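Local coordinates for 3-carboxy-cis,cis-muconate cycloisomerase (Acinetobacter calcoaceticus, PDB 1Q5N), which belongs to the fumarase/aspartase superfamily of largely helical, four-subunit enzymes, whose cores are built on bundles of long helices, at residues 12-17 with 126-131. Residues are numbered along the deposited sequence; the frame is centred on the assembly and turned at random.
Sequences FYQRDV and LAIVQN
Ile128 reaches from the long helix 110-146 to the first turn of the short helix 15-20 and touches it with both branches. Its CG1 arm lies anti to its own carbonyl carbon (chi1 -71°) and runs on extended, which brings Ile128 CD1 to 3.6 Å from CB of Asp16. The shorter branch, Ile128 CG2, meets CG2 of Val17 at 3.9 Å, and the two side chains pass alongside each other in opposite directions. Ile128 CD1 also lies 4.1 Å from Val17 CG2, so this one valine methyl lies against both branches of Ile128.

Beside this apolar contact, Gln14 caps the helix that presents Asp16 and Val17. As the N-cap residue's acceptor, Gln14 OE1 accepts from Val17 N at 3.1 Å, the donor lying nearly in line with the C=O bond. Gln14 NE2 donates almost straight to Asp16 OD2 at 3.2 Å, approaching from above the carboxylate plane. These two bonds fix the rotation of the amide, and Gln14 OE1 lies 4.3 Å from Ile128 CG2.

The capped N-terminal helix 15-20 thus packs through apolar side chains, Ile20 included, on the middle of helix 110-146, with helix 323-351 alongside, its Ala339 against Gln14 and Val17.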
# COMPACT_ATOMS: atom_id res chain seq x y z
N PHE A 12 6.27 -20.34 1.25
CA PHE A 12 5.91 -19.19 2.06
C PHE A 12 5.04 -19.38 3.30
O PHE A 12 5.10 -18.57 4.20
CB PHE A 12 5.22 -18.17 1.16
CG PHE A 12 5.99 -17.81 -0.07
CD1 PHE A 12 7.20 -17.12 0.02
CD2 PHE A 12 5.47 -18.12 -1.34
CE1 PHE A 12 7.92 -16.74 -1.15
CE2 PHE A 12 6.16 -17.74 -2.52
CZ PHE A 12 7.38 -17.03 -2.42
N TYR A 13 4.26 -20.45 3.37
CA TYR A 13 3.37 -20.55 4.51
C TYR A 13 3.79 -21.56 5.52
O TYR A 13 4.88 -22.10 5.45
CB TYR A 13 1.95 -20.83 4.05
CG TYR A 13 1.47 -19.92 2.93
CD1 TYR A 13 1.72 -18.54 2.96
CD2 TYR A 13 0.73 -20.44 1.87
CE1 TYR A 13 1.25 -17.70 1.96
CE2 TYR A 13 0.23 -19.59 0.85
CZ TYR A 13 0.51 -18.21 0.90
OH TYR A 13 0.11 -17.39 -0.15
N GLN A 14 2.93 -21.77 6.49
CA GLN A 14 3.22 -22.71 7.54
C GLN A 14 2.04 -23.68 7.50
O GLN A 14 0.88 -23.26 7.52
CB GLN A 14 3.32 -21.96 8.86
CG GLN A 14 3.97 -22.74 10.00
CD GLN A 14 3.01 -23.70 10.68
OE1 GLN A 14 1.80 -23.47 10.72
NE2 GLN A 14 3.54 -24.79 11.23
N ARG A 15 2.35 -24.97 7.43
CA ARG A 15 1.33 -26.00 7.29
C ARG A 15 0.08 -25.93 8.21
O ARG A 15 -1.03 -25.96 7.71
CB ARG A 15 1.99 -27.36 7.40
CG ARG A 15 1.27 -28.42 6.64
CD ARG A 15 1.51 -29.76 7.32
NE ARG A 15 2.53 -30.57 6.64
CZ ARG A 15 3.14 -31.63 7.18
NH1 ARG A 15 2.86 -32.01 8.43
NH2 ARG A 15 4.02 -32.34 6.46
N ASP A 16 0.23 -25.83 9.52
CA ASP A 16 -0.92 -25.77 10.42
C ASP A 16 -1.82 -24.51 10.24
O ASP A 16 -3.05 -24.60 10.23
CB ASP A 16 -0.45 -25.89 11.88
CG ASP A 16 0.49 -27.11 12.10
OD1 ASP A 16 0.15 -28.24 11.68
OD2 ASP A 16 1.60 -26.91 12.69
N VAL A 17 -1.20 -23.34 10.07
CA VAL A 17 -1.99 -22.14 9.89
C VAL A 17 -2.72 -22.20 8.53
O VAL A 17 -3.83 -21.76 8.42
CB VAL A 17 -1.09 -20.88 10.07
CG1 VAL A 17 -1.83 -19.60 9.65
CG2 VAL A 17 -0.64 -20.81 11.54
N LEU A 126 -3.64 -17.78 16.24
CA LEU A 126 -2.89 -16.94 17.18
C LEU A 126 -2.11 -17.83 18.16
O LEU A 126 -1.00 -17.50 18.53
CB LEU A 126 -3.81 -16.05 18.00
CG LEU A 126 -3.77 -14.56 17.73
CD1 LEU A 126 -4.28 -13.84 18.96
CD2 LEU A 126 -2.35 -14.06 17.39
N ALA A 127 -2.72 -18.94 18.59
CA ALA A 127 -2.08 -19.85 19.54
C ALA A 127 -0.81 -20.38 18.89
O ALA A 127 0.24 -20.41 19.51
CB ALA A 127 -3.06 -21.07 19.91
N ILE A 128 -0.90 -20.79 17.63
CA ILE A 128 0.28 -21.28 16.93
C ILE A 128 1.32 -20.17 16.76
O ILE A 128 2.49 -20.39 17.07
CB ILE A 128 -0.08 -21.82 15.55
CG1 ILE A 128 -0.84 -23.13 15.71
CG2 ILE A 128 1.20 -22.07 14.70
CD1 ILE A 128 -1.44 -23.57 14.41
N VAL A 129 0.92 -18.97 16.31
CA VAL A 129 1.87 -17.88 16.11
C VAL A 129 2.51 -17.50 17.44
O VAL A 129 3.73 -17.25 17.50
CB VAL A 129 1.17 -16.62 15.48
CG1 VAL A 129 2.01 -15.37 15.71
CG2 VAL A 129 0.97 -16.85 14.01
N GLN A 130 1.72 -17.48 18.50
CA GLN A 130 2.26 -17.11 19.80
C GLN A 130 3.31 -18.14 20.23
O GLN A 130 4.38 -17.81 20.74
CB GLN A 130 1.15 -17.02 20.85
CG GLN A 130 1.70 -16.78 22.25
CD GLN A 130 0.66 -16.29 23.22
OE1 GLN A 130 -0.54 -16.56 23.07
NE2 GLN A 130 1.12 -15.56 24.24
N ASN A 131 3.01 -19.41 20.01
CA ASN A 131 3.97 -20.39 20.40
C ASN A 131 5.26 -20.25 19.54
O ASN A 131 6.36 -20.46 20.05
CB ASN A 131 3.38 -21.78 20.29
CG ASN A 131 4.34 -22.84 20.80
OD1 ASN A 131 4.68 -23.78 20.07
ND2 ASN A 131 4.82 -22.68 22.05